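Local coordinates for cyanuric acid amidohydrolase (Azorhizobium caulinodans, PDB 4NQ3), which catalyses the hydrolytic opening of the s-triazine ring of cyanuric acid, giving carboxybiuret, which loses carbon dioxide spontaneously to form biuret, at the interface of chains A and B. Numbering follows the deposited sequence. Chains: chain A/B, Cyanuric acid amidohydrolase.

The interface of chains A and B. Residues chain A 297; chain B 8, 87, 278, 327-329.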
ATOM      1  N   LYS A 297       3.049  19.741  16.550  1.00 59.36           N
ATOM      2  CA  LYS A 297       3.740  18.450  16.429  1.00 54.48           C
ATOM      3  C   LYS A 297       3.641  17.961  14.991  1.00 48.88           C
ATOM      4  O   LYS A 297       2.557  17.978  14.420  1.00 50.88           O
ATOM      5  CB  LYS A 297       3.118  17.419  17.377  1.00 55.03           C
ATOM      6  CG  LYS A 297       2.954  17.905  18.818  1.00 60.86           C
ATOM      7  CD  LYS A 297       4.287  18.202  19.499  1.00 61.02           C
ATOM      8  CE  LYS A 297       4.084  18.763  20.911  1.00 60.20           C
ATOM      9  NZ  LYS A 297       3.368  17.812  21.825  1.00 61.14           N
TER
ATOM     10  N   ARG B   8      10.869  13.847  26.478  1.00 83.77           N
ATOM     11  CA  ARG B   8      10.300  13.601  25.157  1.00 74.72           C
ATOM     12  C   ARG B   8      10.852  14.558  24.108  1.00 79.65           C
ATOM     13  O   ARG B   8      10.568  15.749  24.124  1.00 80.99           O
ATOM     14  CB  ARG B   8       8.783  13.702  25.207  1.00 73.01           C
ATOM     15  CG  ARG B   8       8.099  12.932  24.117  1.00 73.94           C
ATOM     16  CD  ARG B   8       6.632  12.808  24.413  1.00 72.28           C
ATOM     17  NE  ARG B   8       5.983  14.107  24.449  1.00 71.10           N
ATOM     18  CZ  ARG B   8       4.895  14.365  25.157  1.00 69.43           C
ATOM     19  NH1 ARG B   8       4.341  13.409  25.890  1.00 68.86           N
ATOM     20  NH2 ARG B   8       4.366  15.576  25.132  1.00 68.82           N
ATOM     21  N   SER B  87       2.742  11.614  15.997  1.00 54.82           N
ATOM     22  CA  SER B  87       3.961  12.370  15.737  1.00 48.65           C
ATOM     23  C   SER B  87       5.207  11.660  16.228  1.00 48.35           C
ATOM     24  O   SER B  87       5.294  11.316  17.397  1.00 57.47           O
ATOM     25  CB  SER B  87       3.882  13.733  16.396  1.00 49.55           C
ATOM     26  OG  SER B  87       5.086  14.430  16.168  1.00 55.84           O
ATOM     27  N   GLU B 278      -0.625  18.727  27.183  1.00 88.03           N
ATOM     28  CA  GLU B 278       0.556  18.482  26.364  1.00 93.72           C
ATOM     29  C   GLU B 278       1.648  17.746  27.144  1.00101.96           C
ATOM     30  O   GLU B 278       2.462  17.034  26.558  1.00100.49           O
ATOM     31  CB  GLU B 278       1.098  19.800  25.814  1.00 98.07           C
ATOM     32  CG  GLU B 278       2.080  19.670  24.651  1.00100.57           C
ATOM     33  CD  GLU B 278       3.537  19.632  25.104  1.00103.99           C
ATOM     34  OE1 GLU B 278       3.809  19.806  26.317  1.00100.83           O
ATOM     35  OE2 GLU B 278       4.417  19.456  24.232  1.00107.49           O
ATOM     36  N   HIS B 327      -2.952  15.895  22.492  1.00 45.92           N
ATOM     37  CA  HIS B 327      -1.790  16.102  21.625  1.00 41.56           C
ATOM     38  C   HIS B 327      -1.415  14.791  20.945  1.00 44.32           C
ATOM     39  O   HIS B 327      -1.933  13.736  21.312  1.00 49.95           O
ATOM     40  CB  HIS B 327      -0.617  16.629  22.424  1.00 47.51           C
ATOM     41  CG  HIS B 327      -0.019  15.609  23.336  1.00 48.57           C
ATOM     42  ND1 HIS B 327       1.120  14.904  23.016  1.00 47.83           N
ATOM     43  CD2 HIS B 327      -0.421  15.150  24.547  1.00 51.12           C
ATOM     44  CE1 HIS B 327       1.407  14.068  23.999  1.00 49.90           C
ATOM     45  NE2 HIS B 327       0.489  14.199  24.942  1.00 50.31           N
ATOM     46  N   THR B 328      -0.499  14.831  19.983  1.00 43.84           N
ATOM     47  CA  THR B 328      -0.267  13.648  19.150  1.00 41.95           C
ATOM     48  C   THR B 328       1.068  12.962  19.360  1.00 49.11           C
ATOM     49  O   THR B 328       1.418  12.040  18.626  1.00 46.72           O
ATOM     50  CB  THR B 328      -0.347  13.995  17.672  1.00 41.01           C
ATOM     51  OG1 THR B 328       0.634  14.992  17.382  1.00 44.26           O
ATOM     52  CG2 THR B 328      -1.743  14.511  17.311  1.00 38.79           C
ATOM     53  N   GLU B 329       1.832  13.428  20.338  1.00 58.80           N
ATOM     54  CA  GLU B 329       3.142  12.845  20.595  1.00 61.31           C
ATOM     55  C   GLU B 329       3.015  11.716  21.583  1.00 60.41           C
ATOM     56  O   GLU B 329       3.597  11.753  22.669  1.00 64.52           O
ATOM     57  CB  GLU B 329       4.106  13.898  21.107  1.00 62.56           C
ATOM     58  CG  GLU B 329       5.466  13.819  20.474  1.00 68.00           C
ATOM     59  CD  GLU B 329       6.260  15.075  20.731  1.00 74.02           C
ATOM     60  OE1 GLU B 329       6.406  15.441  21.919  1.00 77.28           O
ATOM     61  OE2 GLU B 329       6.709  15.711  19.748  1.00 74.47           O
TER
HETATM   62  O   HOH W   1       0.740  15.560  14.691  1.00 36.98           O
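A:Lys297, in the short strand 297-298 and with extended backbone torsions, lies against the loop B:His327 to B:Glu329, and a water ties its carbonyl O to the side-chain hydroxyl OG1 of B:Thr328. This patch joins two subunits of a homotetrameric cyclic amide hydrolase, a Ser-Lys dyad enzyme, and its twin recurs with the chains exchanged. The lysine side chain leaves with CG anti to the carbonyl carbon (chi1 -50°) and bends at chi2 and chi4, so that its methylenes run along chain B before the amine turns towards the B:Glu278 carboxylate, with that of B:Glu329 farther off to one side. A:Lys297 CB sits over the hydroxyls of B:Thr328 and B:Ser87, 3.5 Å from B:Thr328 OG1; the lysine and threonine side chains point in opposite directions as they pass. Further along, B:Glu329 crosses the aliphatic chain at about a right angle, its carboxylate OE2 3.5 Å from A:Lys297 CD. At the tip, A:Lys297 NZ gives a hydrogen bond and salt bridge of 3.1 Å to B:Glu278 OE2, reaching that oxygen on its anti side, 25° out of the carboxylate plane. A longer salt bridge of 3.9 Å links A:Lys297 NZ to B:Glu329 OE1. B:Glu329 OE1 accepts B:Arg8 NE at 2.9 Å through its anti lone pair, lying out of the guanidinium plane. B:Arg8 also uses NH2, in plane, to hold the backbone O of B:Glu278 at 2.8 Å, which probably helps to position both acidic residues. A long salt bridge of 4.0 Å joins B:Arg8 NH2 to B:Glu278 OE2. B:Arg8 NH2 is 4.1 Å from A:Lys297 NZ, a like-charge approach that the two carboxylates probably offset. B:His327 ND1 accepts the backbone N of B:Glu329, although the donor lies well out of the ring plane, and this bond may help to hold the loop's turn. A methionine in place of A:Lys297 would probably leave B:Glu278 OE2 without its cationic mate across the interface, its carboxylate less firmly held by the distant B:Arg8.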